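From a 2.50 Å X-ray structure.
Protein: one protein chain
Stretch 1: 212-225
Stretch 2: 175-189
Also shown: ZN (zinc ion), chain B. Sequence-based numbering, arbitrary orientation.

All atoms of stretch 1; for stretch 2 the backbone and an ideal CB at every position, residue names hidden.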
# COMPACT_ATOMS: atom_id res chain seq x y z
N ASP A 212 0.94 -14.60 17.03
CA ASP A 212 2.08 -13.68 17.06
C ASP A 212 2.09 -12.70 15.89
O ASP A 212 1.74 -13.10 14.77
CB ASP A 212 3.37 -14.49 16.99
CG ASP A 212 3.77 -15.10 18.30
OD1 ASP A 212 3.14 -14.84 19.33
OD2 ASP A 212 4.74 -15.90 18.35
N TRP A 213 2.26 -11.41 16.15
CA TRP A 213 2.11 -10.40 15.11
C TRP A 213 3.40 -9.61 14.85
O TRP A 213 4.25 -9.35 15.70
CB TRP A 213 0.99 -9.42 15.41
CG TRP A 213 -0.32 -10.03 15.78
CD1 TRP A 213 -0.65 -10.69 16.94
CD2 TRP A 213 -1.51 -10.00 15.00
NE1 TRP A 213 -1.97 -11.08 16.91
CE2 TRP A 213 -2.52 -10.66 15.73
CE3 TRP A 213 -1.86 -9.46 13.76
CZ2 TRP A 213 -3.83 -10.82 15.25
CZ3 TRP A 213 -3.12 -9.61 13.28
CH2 TRP A 213 -4.10 -10.30 14.01
N ILE A 214 3.58 -9.26 13.56
CA ILE A 214 4.67 -8.45 13.09
C ILE A 214 4.00 -7.31 12.35
O ILE A 214 3.29 -7.52 11.36
CB ILE A 214 5.63 -9.22 12.18
CG1 ILE A 214 6.43 -10.27 12.98
CG2 ILE A 214 6.62 -8.27 11.48
CD1 ILE A 214 7.34 -11.18 12.17
N ILE A 215 4.25 -6.07 12.78
CA ILE A 215 3.67 -4.91 12.13
C ILE A 215 4.73 -3.90 11.76
O ILE A 215 5.42 -3.40 12.65
CB ILE A 215 2.58 -4.27 13.02
CG1 ILE A 215 1.50 -5.31 13.36
CG2 ILE A 215 1.96 -3.06 12.32
CD1 ILE A 215 0.33 -4.79 14.17
N LEU A 216 4.78 -3.55 10.47
CA LEU A 216 5.72 -2.55 9.95
C LEU A 216 4.94 -1.36 9.39
O LEU A 216 4.40 -1.38 8.27
CB LEU A 216 6.62 -3.19 8.87
CG LEU A 216 7.59 -2.30 8.12
CD1 LEU A 216 8.64 -1.66 9.01
CD2 LEU A 216 8.38 -3.06 7.05
N PRO A 217 4.78 -0.30 10.18
CA PRO A 217 4.02 0.89 9.81
C PRO A 217 4.55 1.59 8.57
O PRO A 217 3.80 1.92 7.64
CB PRO A 217 3.98 1.71 11.06
CG PRO A 217 4.28 0.75 12.19
CD PRO A 217 5.25 -0.24 11.58
N VAL A 218 5.80 2.03 8.53
CA VAL A 218 6.42 2.78 7.48
C VAL A 218 7.51 1.99 6.76
O VAL A 218 8.68 1.98 7.09
CB VAL A 218 7.05 4.09 7.99
CG1 VAL A 218 7.41 4.98 6.80
CG2 VAL A 218 6.08 4.82 8.91
N ALA A 219 7.12 1.32 5.67
CA ALA A 219 8.02 0.49 4.90
C ALA A 219 8.93 1.28 3.97
O ALA A 219 10.01 0.75 3.64
CB ALA A 219 7.24 -0.52 4.09
N ASN A 220 8.57 2.52 3.72
CA ASN A 220 9.33 3.41 2.85
C ASN A 220 9.50 4.80 3.46
O ASN A 220 8.90 5.79 3.05
CB ASN A 220 8.58 3.49 1.50
CG ASN A 220 9.35 4.22 0.41
OD1 ASN A 220 8.73 4.49 -0.62
ND2 ASN A 220 10.61 4.54 0.63
N PRO A 221 10.32 4.94 4.49
CA PRO A 221 10.52 6.17 5.24
C PRO A 221 11.06 7.35 4.45
O PRO A 221 10.55 8.49 4.55
CB PRO A 221 11.44 5.72 6.37
CG PRO A 221 12.16 4.52 5.90
CD PRO A 221 11.11 3.81 5.08
N ASP A 222 12.05 7.14 3.59
CA ASP A 222 12.56 8.20 2.72
C ASP A 222 11.50 8.83 1.80
O ASP A 222 11.44 10.06 1.58
CB ASP A 222 13.72 7.65 1.86
CG ASP A 222 14.92 7.21 2.66
OD1 ASP A 222 15.07 7.53 3.86
OD2 ASP A 222 15.81 6.50 2.10
N GLY A 223 10.69 7.99 1.16
CA GLY A 223 9.65 8.48 0.25
C GLY A 223 8.56 9.19 1.03
O GLY A 223 7.97 10.18 0.62
N TYR A 224 8.14 8.57 2.15
CA TYR A 224 7.11 9.12 2.99
C TYR A 224 7.49 10.54 3.45
O TYR A 224 6.60 11.41 3.53
CB TYR A 224 6.84 8.19 4.19
CG TYR A 224 5.61 8.54 5.01
CD1 TYR A 224 4.39 8.74 4.38
CD2 TYR A 224 5.65 8.67 6.38
CE1 TYR A 224 3.26 9.05 5.10
CE2 TYR A 224 4.52 8.98 7.12
CZ TYR A 224 3.33 9.17 6.47
OH TYR A 224 2.21 9.49 7.18
N VAL A 225 8.75 10.74 3.79
CA VAL A 225 9.19 12.04 4.32
C VAL A 225 9.18 13.03 3.16
O VAL A 225 8.82 14.19 3.30
CB VAL A 225 10.57 11.95 4.99
CG1 VAL A 225 11.31 13.26 5.26
CG2 VAL A 225 10.47 11.21 6.34
N UNK A 175 1.96 -11.34 9.48
CA UNK A 175 2.76 -10.15 9.18
C UNK A 175 1.86 -9.12 8.51
O UNK A 175 1.04 -9.44 7.66
CB UNK A 175 3.96 -10.49 8.29
N UNK A 176 2.09 -7.86 8.83
CA UNK A 176 1.33 -6.76 8.21
C UNK A 176 2.23 -5.56 7.95
O UNK A 176 3.16 -5.28 8.72
CB UNK A 176 0.16 -6.35 9.10
N UNK A 177 2.05 -4.92 6.81
CA UNK A 177 2.88 -3.75 6.47
C UNK A 177 2.13 -2.71 5.67
O UNK A 177 1.20 -3.00 4.98
CB UNK A 177 4.12 -4.19 5.68
N UNK A 178 2.61 -1.48 5.69
CA UNK A 178 2.02 -0.38 4.99
C UNK A 178 3.06 0.65 4.56
O UNK A 178 4.20 0.55 4.94
CB UNK A 178 0.95 0.28 5.87
N UNK A 179 2.63 1.57 3.68
CA UNK A 179 3.48 2.64 3.20
C UNK A 179 4.66 2.20 2.35
O UNK A 179 5.63 2.90 2.20
CB UNK A 179 4.00 3.43 4.40
N UNK A 180 4.55 1.08 1.66
CA UNK A 180 5.53 0.61 0.70
C UNK A 180 5.60 1.63 -0.45
O UNK A 180 6.69 1.98 -0.92
CB UNK A 180 5.17 -0.79 0.19
N UNK A 181 4.44 2.08 -0.90
CA UNK A 181 4.28 3.18 -1.83
C UNK A 181 3.92 4.40 -0.98
O UNK A 181 2.78 4.65 -0.53
CB UNK A 181 3.22 2.88 -2.89
N UNK A 182 4.92 5.24 -0.72
CA UNK A 182 4.82 6.37 0.18
C UNK A 182 3.69 7.34 0.00
O UNK A 182 3.31 7.99 0.98
CB UNK A 182 6.12 7.17 0.09
N UNK A 183 3.07 7.45 -1.15
CA UNK A 183 1.98 8.40 -1.38
C UNK A 183 0.63 7.87 -0.92
O UNK A 183 -0.36 8.61 -0.85
CB UNK A 183 1.91 8.76 -2.87
N UNK A 184 0.59 6.57 -0.61
CA UNK A 184 -0.66 5.98 -0.11
C UNK A 184 -0.83 6.17 1.40
O UNK A 184 -0.69 5.21 2.17
CB UNK A 184 -0.70 4.49 -0.45
N UNK A 185 -1.10 7.41 1.82
CA UNK A 185 -1.14 7.81 3.20
C UNK A 185 -2.20 7.15 4.04
O UNK A 185 -2.00 6.81 5.19
CB UNK A 185 -1.33 9.33 3.27
N UNK A 186 -3.33 6.82 3.45
CA UNK A 186 -4.42 6.15 4.14
C UNK A 186 -4.07 4.73 4.61
O UNK A 186 -4.83 4.15 5.39
CB UNK A 186 -5.64 6.10 3.22
N UNK A 187 -2.91 4.17 4.21
CA UNK A 187 -2.51 2.84 4.63
C UNK A 187 -1.96 2.81 6.05
O UNK A 187 -2.07 1.73 6.72
CB UNK A 187 -1.46 2.29 3.66
N UNK A 188 -1.37 3.90 6.51
CA UNK A 188 -0.77 4.00 7.83
C UNK A 188 -1.77 3.92 8.96
O UNK A 188 -1.71 3.05 9.86
CB UNK A 188 0.01 5.31 7.94
N UNK A 189 -2.88 4.66 8.90
CA UNK A 189 -3.95 4.53 9.88
C UNK A 189 -4.40 3.11 10.09
O UNK A 189 -4.89 2.65 11.14
CB UNK A 189 -5.15 5.38 9.46
ZN ZN B . 0.64 0.72 -4.08

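Positions 175 to 177 run parallel to the strand 212-216, so their side chains alternate between the two faces of the sheet. At 175 the CB lies on the face of Ile214 and Leu216, and an aliphatic side chain of almost any shape would suit it. The residue is Met175, extended, with CG 3.7 Å from Ile214 CG2.

Position 176 lies on the other face, with Ile215. Its backbone is held whatever the residue: N donates to Ile214 O (2.8 Å), and O accepts from Leu216 N (2.9 Å). Its CB is 4.6 Å from Ile215 CG1, and the indole of Trp213 lies farther out, so a long apolar chain could touch both. Met176 does so, with SD 4.2 Å from Ile215 CD1 and CE 4.0 Å from Trp213 CZ3.

At 177 the CB returns to the face of Leu216, 5.1 Å from Ala219 CB. The small alanine leaves the choice wide, polar or apolar. In Gln177 CB packs 4.2 Å from Leu216 CB, while the amide finds its partners elsewhere in the structure.

At 178 the CB points sideways, 3.7 Å from Pro217 O, and a short donor such as serine or threonine could reach that carbonyl. Ser178 OG donates to Pro217 O at 2.7 Å. The backbone adds two bonds, from N to Leu216 O and from Ala219 N to O, each 3.1 Å.

Position 179 has phi/psi of 66/28, a left-handed conformation in which glycine or asparagine would be common. Its CB nevertheless points toward stretch 1, with the ring of Tyr224 and Val218 CG2 ahead, which favours a branched aliphatic chain. The residue is Leu179, whose CD1 sits over the tyrosine face, 3.6 Å from the ring centroid, and 4.0 Å from Val218 CG2.

The CB at 180 points away, leaving the choice open; Leu180 still brings CD1 to 3.9 Å from Ala219 CB. At 181 stretch 1 offers nothing, but the zinc lies nearby, so a ligand such as histidine is plausible. His181 ND1 binds it at 2.2 Å.

Position 182 is crowded: its ideal CB is 3.2 Å from Tyr224 N and 3.3 Å from Gly223 C. A small residue such as alanine, serine or cysteine fits. Cys182 places SG beside Gly223, where a CB on the glycine would lie only 2.4 Å from the sulfur.

Positions 183 and 184 point away, and stretch 1 does not restrict them. Arg183 is bonded elsewhere in the structure; an acid at 184 could join the zinc, and Glu184 OE1 binds it at 2.2 Å.

At 185 the CB is 4.9 Å from Tyr224 CE1, within range for a flat or bulky group. Trp185 turns its face to the tyrosine edge, with the planes at 81° and CD1 3.5 Å from Tyr224 CE1.

Positions 186, 187 and 189 have nothing of stretch 1 near their CB atoms, so it places no limit on them. They are Val186, Thr187 and Pro189; Thr187 OG1 donates to Glu184 O at 2.7 Å and accepts a weak bond from Leu179 N at 3.2 Å. Between them, 188 points toward Pro217 and Tyr224, suiting an aliphatic chain: Leu188 sets CD1 3.7 Å from Pro217 CB and CD2 3.6 Å from Tyr224 OH.

Stretch 2, residues 175-189: MMQSLLHCREWVTLP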
# COMPACT_ATOMS: atom_id res chain seq x y z
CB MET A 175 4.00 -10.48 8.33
CG MET A 175 5.02 -9.35 8.36
SD MET A 175 6.49 -9.70 7.44
CE MET A 175 7.04 -8.04 7.05
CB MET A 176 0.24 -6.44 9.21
CG MET A 176 -0.71 -5.33 8.87
SD MET A 176 -1.58 -4.87 10.40
CE MET A 176 -2.04 -6.46 11.00
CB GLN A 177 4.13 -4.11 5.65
CG GLN A 177 3.83 -4.84 4.35
CD GLN A 177 5.08 -5.20 3.58
OE1 GLN A 177 5.93 -5.86 4.17
NE2 GLN A 177 5.18 -4.76 2.32
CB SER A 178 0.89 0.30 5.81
OG SER A 178 1.36 0.90 7.00
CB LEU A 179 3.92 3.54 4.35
CG LEU A 179 2.85 4.49 4.93
CD1 LEU A 179 3.42 5.41 6.01
CD2 LEU A 179 2.14 5.35 3.90
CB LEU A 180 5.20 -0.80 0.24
CG LEU A 180 6.29 -1.55 -0.54
CD1 LEU A 180 7.49 -1.73 0.34
CD2 LEU A 180 5.86 -2.89 -1.12
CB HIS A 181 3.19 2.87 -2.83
CG HIS A 181 3.60 1.92 -3.90
ND1 HIS A 181 2.82 1.04 -4.53
CD2 HIS A 181 4.77 1.66 -4.53
CE1 HIS A 181 3.27 0.27 -5.45
NE2 HIS A 181 4.54 0.66 -5.46
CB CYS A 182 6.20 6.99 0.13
SG CYS A 182 6.87 7.42 -1.47
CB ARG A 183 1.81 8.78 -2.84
CG ARG A 183 1.49 7.67 -3.81
CD ARG A 183 1.55 8.15 -5.25
NE ARG A 183 0.97 7.16 -6.18
CZ ARG A 183 1.05 7.32 -7.50
NH1 ARG A 183 1.62 8.38 -8.03
NH2 ARG A 183 0.52 6.47 -8.34
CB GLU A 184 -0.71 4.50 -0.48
CG GLU A 184 -0.52 4.28 -1.94
CD GLU A 184 -0.28 2.82 -2.27
OE1 GLU A 184 -0.20 2.73 -3.52
OE2 GLU A 184 -0.20 2.03 -1.35
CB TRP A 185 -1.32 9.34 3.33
CG TRP A 185 -0.09 10.12 2.97
CD1 TRP A 185 1.07 9.65 2.41
CD2 TRP A 185 0.10 11.53 3.14
NE1 TRP A 185 1.96 10.69 2.23
CE2 TRP A 185 1.39 11.85 2.65
CE3 TRP A 185 -0.71 12.56 3.65
CZ2 TRP A 185 1.88 13.14 2.68
CZ3 TRP A 185 -0.20 13.86 3.67
CH2 TRP A 185 1.07 14.13 3.19
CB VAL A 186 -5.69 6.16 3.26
CG1 VAL A 186 -5.69 5.18 2.10
CG2 VAL A 186 -6.92 5.95 4.15
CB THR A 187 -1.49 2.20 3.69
OG1 THR A 187 -0.26 2.94 3.66
CG2 THR A 187 -2.10 2.10 2.30
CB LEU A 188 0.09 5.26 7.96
CG LEU A 188 0.82 5.44 9.32
CD1 LEU A 188 1.81 4.31 9.66
CD2 LEU A 188 1.59 6.74 9.44
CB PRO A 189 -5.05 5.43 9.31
CG PRO A 189 -4.30 6.47 8.51
CD PRO A 189 -3.18 5.69 7.87
O HOH W 1 -0.52 -0.17 -6.04
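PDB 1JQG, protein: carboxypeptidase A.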